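Local atomic coordinates of CalG4 (Micromonospora echinospora, PDB entry 3IA7), a protein that adopts the GT-B fold, in which two Rossmann-like domains, each built around a parallel beta sheet, are joined in one chain. Residues L81-E86 with D109-I114; G305-V310 with A331-R336. All coordinates share one frame; numbering follows the deposited sequence.

Contact 1: L81-E86 with D109-I114; sequences LVYVRE and DVFPFI
Tyr-83 lays the CD1/CE1 edge of its ring over the face of Phe-111 in a T-shaped stack. The centroids are 4.8 Å apart and the planes are inclined at 63°. Tyr-83 CE1 stands 3.6 Å above the Phe-111 plane, over its centre, while Tyr-83 CD1 comes down to 3.5 Å from Phe-111 CZ. With CG anti to the backbone N in both residues (chi1 174° and 178°), the two side chains lie alongside each other, pointing opposite ways. Beyond the stack, Tyr-83 OH is 2.6 Å from Phe-111 O, a weak hydrogen bond that the geometry leaves unsettled; Asn-87 ND2 also meets this carbonyl weakly. Tyr-83 OH lies 3.2 Å from Phe-113 CD2, at the edge of that ring, and Phe-113 also pairs edge-to-face with Trp-182. Ile-114 adds its CD1 tip, 4.1 Å from Tyr-83 CE2. From the next helical turn, Glu-86 offers only its methylene CG to Phe-111 CE2, at 3.9 Å. The loop that presents Phe-111 is braced by an Asx turn, in which Phe-111 N donates to Asp-109 OD2. The join therefore rests on aromatic and apolar packing: its one polar link is weak and undecided, and the carboxylate of Glu-86 is spent on Ser-59, Tyr-57 and the backbone N of Glu-60 rather than across the contact.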
loop_
_atom_site.group_PDB
_atom_site.type_symbol
_atom_site.label_atom_id
_atom_site.label_comp_id
_atom_site.label_asym_id
_atom_site.label_seq_id
_atom_site.Cartn_x
_atom_site.Cartn_y
_atom_site.Cartn_z
ATOM N N LEU A 81 24.486 24.850 5.642
ATOM C CA LEU A 81 25.728 24.055 5.767
ATOM C C LEU A 81 25.446 22.607 6.145
ATOM O O LEU A 81 26.135 21.688 5.649
ATOM C CB LEU A 81 26.765 24.695 6.729
ATOM C CG LEU A 81 27.335 26.038 6.216
ATOM C CD1 LEU A 81 28.183 26.678 7.311
ATOM C CD2 LEU A 81 28.145 25.873 4.936
ATOM N N VAL A 82 24.429 22.385 6.984
ATOM C CA VAL A 82 24.093 21.006 7.359
ATOM C C VAL A 82 23.518 20.276 6.144
ATOM O O VAL A 82 23.724 19.085 6.013
ATOM C CB VAL A 82 23.158 20.857 8.636
ATOM C CG1 VAL A 82 21.757 21.361 8.394
ATOM C CG2 VAL A 82 23.079 19.392 9.041
ATOM N N TYR A 83 22.814 21.000 5.285
ATOM C CA TYR A 83 22.255 20.438 4.036
ATOM C C TYR A 83 23.406 19.918 3.157
ATOM O O TYR A 83 23.362 18.786 2.617
ATOM C CB TYR A 83 21.458 21.532 3.298
ATOM C CG TYR A 83 20.951 21.114 1.934
ATOM C CD1 TYR A 83 19.808 20.297 1.812
ATOM C CD2 TYR A 83 21.619 21.504 0.755
ATOM C CE1 TYR A 83 19.339 19.906 0.540
ATOM C CE2 TYR A 83 21.157 21.114 -0.505
ATOM C CZ TYR A 83 20.023 20.317 -0.596
ATOM O OH TYR A 83 19.537 19.914 -1.818
ATOM N N VAL A 84 24.417 20.770 2.992
ATOM C CA VAL A 84 25.611 20.394 2.230
ATOM C C VAL A 84 26.341 19.194 2.865
ATOM O O VAL A 84 26.683 18.242 2.141
ATOM C CB VAL A 84 26.556 21.598 1.957
ATOM C CG1 VAL A 84 27.818 21.122 1.228
ATOM C CG2 VAL A 84 25.822 22.666 1.090
ATOM N N ARG A 85 26.560 19.227 4.178
ATOM C CA ARG A 85 27.196 18.106 4.870
ATOM C C ARG A 85 26.428 16.803 4.689
ATOM O O ARG A 85 27.040 15.749 4.503
ATOM C CB ARG A 85 27.417 18.365 6.357
ATOM C CG ARG A 85 28.459 19.454 6.682
ATOM C CD ARG A 85 28.864 19.421 8.147
ATOM N NE ARG A 85 27.741 19.631 9.060
ATOM C CZ ARG A 85 27.316 20.825 9.473
ATOM N NH1 ARG A 85 27.924 21.936 9.059
ATOM N NH2 ARG A 85 26.281 20.908 10.308
ATOM N N GLU A 86 25.104 16.868 4.744
ATOM C CA GLU A 86 24.267 15.674 4.558
ATOM C C GLU A 86 24.406 15.116 3.136
ATOM O O GLU A 86 24.513 13.877 2.958
ATOM C CB GLU A 86 22.773 16.026 4.812
ATOM C CG GLU A 86 21.849 14.764 4.873
ATOM C CD GLU A 86 21.984 13.966 6.163
ATOM O OE1 GLU A 86 22.999 14.096 6.880
ATOM O OE2 GLU A 86 21.058 13.175 6.455
ATOM N N ASP A 109 16.994 11.290 -4.917
ATOM C CA ASP A 109 15.932 12.216 -4.506
ATOM C C ASP A 109 16.448 13.630 -4.600
ATOM O O ASP A 109 17.649 13.892 -4.497
ATOM C CB ASP A 109 15.492 11.910 -3.057
ATOM C CG ASP A 109 14.445 12.902 -2.539
ATOM O OD1 ASP A 109 13.278 12.726 -2.929
ATOM O OD2 ASP A 109 14.800 13.851 -1.765
ATOM N N VAL A 110 15.528 14.566 -4.807
ATOM C CA VAL A 110 15.907 15.990 -4.942
ATOM C C VAL A 110 16.658 16.586 -3.732
ATOM O O VAL A 110 17.552 17.413 -3.913
ATOM C CB VAL A 110 14.692 16.859 -5.339
ATOM C CG1 VAL A 110 13.666 16.866 -4.207
ATOM C CG2 VAL A 110 15.141 18.319 -5.723
ATOM N N PHE A 111 16.369 16.134 -2.519
ATOM C CA PHE A 111 17.105 16.690 -1.363
ATOM C C PHE A 111 18.641 16.403 -1.480
ATOM O O PHE A 111 19.461 17.339 -1.430
ATOM C CB PHE A 111 16.508 16.169 -0.061
ATOM C CG PHE A 111 17.240 16.650 1.201
ATOM C CD1 PHE A 111 16.605 17.509 2.095
ATOM C CD2 PHE A 111 18.527 16.216 1.484
ATOM C CE1 PHE A 111 17.302 17.965 3.267
ATOM C CE2 PHE A 111 19.230 16.670 2.644
ATOM C CZ PHE A 111 18.591 17.520 3.522
ATOM N N PRO A 112 19.045 15.142 -1.658
ATOM C CA PRO A 112 20.466 14.908 -1.997
ATOM C C PRO A 112 20.855 15.071 -3.482
ATOM O O PRO A 112 21.627 14.252 -4.008
ATOM C CB PRO A 112 20.673 13.432 -1.543
ATOM C CG PRO A 112 19.318 12.787 -1.914
ATOM C CD PRO A 112 18.323 13.860 -1.455
ATOM N N PHE A 113 20.416 16.152 -4.147
ATOM C CA PHE A 113 20.688 16.215 -5.575
ATOM C C PHE A 113 22.180 16.473 -5.821
ATOM O O PHE A 113 22.666 16.064 -6.853
ATOM C CB PHE A 113 19.861 17.272 -6.290
ATOM C CG PHE A 113 20.359 18.693 -6.086
ATOM C CD1 PHE A 113 21.161 19.294 -7.062
ATOM C CD2 PHE A 113 20.000 19.434 -4.968
ATOM C CE1 PHE A 113 21.671 20.628 -6.935
ATOM C CE2 PHE A 113 20.463 20.805 -4.839
ATOM C CZ PHE A 113 21.285 21.384 -5.845
ATOM N N ILE A 114 22.868 17.171 -4.896
ATOM C CA ILE A 114 24.289 17.390 -5.079
ATOM C C ILE A 114 25.036 16.043 -5.064
ATOM O O ILE A 114 25.811 15.722 -5.966
ATOM C CB ILE A 114 24.875 18.376 -4.041
ATOM C CG1 ILE A 114 24.164 19.743 -4.192
ATOM C CG2 ILE A 114 26.390 18.485 -4.227
ATOM C CD1 ILE A 114 24.320 20.657 -3.015
#

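Contact 2: G305-V310 with A331-R336; sequences GTTGAV and APSAER
This is a small, buried helix-to-loop contact in the C-terminal Rossmann-like domain, where the start of helix 307-315 and the residues just before it meet the first turns of helix 331-339. Ser-333 carries it. Its OG donates to Gly-305 O at 2.6 Å, in the carbonyl plane and with a C=O...OG angle of 151°. Ala-330 O is a second acceptor for the same single proton, so the hydroxyl sits between a carbonyl just ahead of its own helix and one from the facing loop. The serine chi1 of 31° falls well short of a staggered value, so OG is held in a partly eclipsed position.

The backbones come close here, with the CA atoms of Gly-305 and Ala-334 only 5.2 Å apart. At the backbone angles of Gly-305 (phi 99°) a CB would be jammed against the carbonyl O of His-304, and it would also point toward Ala-334. Thr-307 packs against a second side of the serine. Its methyl CG2, beside the backbone N and anti to the carbonyl carbon, presses on Ser-333 CB at 3.4 Å, tighter than usual for two carbons. Thr-307 N lies 3.3 Å from Ser-333 OG, but the angle is too poor for a hydrogen bond.

Both helices belong to consecutive beta-alpha-beta units: strand 298-303, helix 307-315, strand 320-322, helix 331-339 and strand 343-345. The middle strand lies against both, Val-310 touching Leu-320 and Ala-334 touching Leu-322, while Arg-336 runs on to the backbone carbonyl of Phe-197 and to Glu-339.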
loop_
_atom_site.group_PDB
_atom_site.type_symbol
_atom_site.label_atom_id
_atom_site.label_comp_id
_atom_site.label_asym_id
_atom_site.label_seq_id
_atom_site.Cartn_x
_atom_site.Cartn_y
_atom_site.Cartn_z
ATOM N N GLY A 305 -1.714 18.723 6.042
ATOM C CA GLY A 305 -1.555 19.244 4.677
ATOM C C GLY A 305 -0.207 18.976 4.011
ATOM O O GLY A 305 0.136 19.631 3.036
ATOM N N THR A 306 0.563 18.027 4.545
ATOM C CA THR A 306 1.758 17.542 3.850
ATOM C C THR A 306 1.327 16.933 2.494
ATOM O O THR A 306 0.217 16.388 2.379
ATOM C CB THR A 306 2.503 16.475 4.688
ATOM O OG1 THR A 306 1.576 15.453 5.078
ATOM C CG2 THR A 306 3.074 17.120 5.949
ATOM N N THR A 307 2.187 17.061 1.483
ATOM C CA THR A 307 1.849 16.589 0.130
ATOM C C THR A 307 1.358 15.147 0.138
ATOM O O THR A 307 0.392 14.823 -0.561
ATOM C CB THR A 307 3.036 16.669 -0.834
ATOM O OG1 THR A 307 4.080 15.883 -0.297
ATOM C CG2 THR A 307 3.547 18.092 -0.965
ATOM N N GLY A 308 2.012 14.304 0.928
ATOM C CA GLY A 308 1.609 12.904 1.104
ATOM C C GLY A 308 0.162 12.718 1.534
ATOM O O GLY A 308 -0.600 11.971 0.906
ATOM N N ALA A 309 -0.200 13.376 2.631
ATOM C CA ALA A 309 -1.522 13.245 3.219
ATOM C C ALA A 309 -2.604 13.815 2.285
ATOM O O ALA A 309 -3.715 13.292 2.215
ATOM C CB ALA A 309 -1.564 13.949 4.555
ATOM N N VAL A 310 -2.282 14.919 1.631
ATOM C CA VAL A 310 -3.197 15.585 0.709
ATOM C C VAL A 310 -3.589 14.671 -0.436
ATOM O O VAL A 310 -4.774 14.493 -0.741
ATOM C CB VAL A 310 -2.529 16.945 0.275
ATOM C CG1 VAL A 310 -2.849 17.385 -1.124
ATOM C CG2 VAL A 310 -2.774 18.040 1.371
ATOM N N ALA A 331 3.364 23.919 4.327
ATOM C CA ALA A 331 2.948 25.214 3.744
ATOM C C ALA A 331 2.779 25.212 2.185
ATOM O O ALA A 331 1.724 25.610 1.702
ATOM C CB ALA A 331 3.835 26.391 4.247
ATOM N N PRO A 332 3.800 24.763 1.414
ATOM C CA PRO A 332 3.664 24.701 -0.062
ATOM C C PRO A 332 2.462 23.872 -0.556
ATOM O O PRO A 332 1.688 24.352 -1.399
ATOM C CB PRO A 332 4.950 24.006 -0.501
ATOM C CG PRO A 332 5.929 24.263 0.600
ATOM C CD PRO A 332 5.135 24.293 1.854
ATOM N N SER A 333 2.319 22.640 -0.050
ATOM C CA SER A 333 1.150 21.798 -0.431
ATOM C C SER A 333 -0.137 22.408 0.027
ATOM O O SER A 333 -1.064 22.501 -0.744
ATOM C CB SER A 333 1.243 20.378 0.105
ATOM O OG SER A 333 1.945 20.382 1.336
ATOM N N ALA A 334 -0.191 22.852 1.288
ATOM C CA ALA A 334 -1.364 23.530 1.777
ATOM C C ALA A 334 -1.745 24.737 0.911
ATOM O O ALA A 334 -2.905 24.916 0.580
ATOM C CB ALA A 334 -1.193 23.953 3.255
ATOM N N GLU A 335 -0.784 25.582 0.569
ATOM C CA GLU A 335 -1.138 26.752 -0.233
ATOM C C GLU A 335 -1.666 26.316 -1.601
ATOM O O GLU A 335 -2.607 26.899 -2.118
ATOM C CB GLU A 335 0.044 27.725 -0.376
ATOM C CG GLU A 335 0.461 28.432 0.929
ATOM C CD GLU A 335 -0.616 29.349 1.561
ATOM O OE1 GLU A 335 -1.514 29.857 0.830
ATOM O OE2 GLU A 335 -0.545 29.578 2.806
ATOM N N ARG A 336 -1.079 25.264 -2.173
ATOM C CA ARG A 336 -1.563 24.739 -3.461
ATOM C C ARG A 336 -3.017 24.230 -3.385
ATOM O O ARG A 336 -3.835 24.545 -4.234
ATOM C CB ARG A 336 -0.605 23.686 -4.034
ATOM C CG ARG A 336 -0.926 23.264 -5.494
ATOM C CD ARG A 336 -0.551 24.351 -6.562
ATOM N NE ARG A 336 -0.726 23.788 -7.894
ATOM C CZ ARG A 336 -1.177 24.436 -8.954
ATOM N NH1 ARG A 336 -1.487 25.724 -8.865
ATOM N NH2 ARG A 336 -1.330 23.778 -10.096
#

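The two contacts share no helix or strand. Contact 1 ties helix 75-98 to the turn after a strand of the seven-stranded sheet and the start of helix 113-123, whereas contact 2 joins two helix starts that follow strands of the six-stranded sheet. Their centres are about 22 Å apart and their nearest atoms about 10 Å. Contact 1 is partly buried and larger, 292 Å² against 170 Å², and depends on broad aromatic surfaces. Contact 2, more deeply enclosed, uses small residues that let backbones approach, and its bond joins a serine hydroxyl to a backbone carbonyl. In each, a side-chain hydroxyl from a helix meets a main-chain oxygen of a loop, weakly in contact 1.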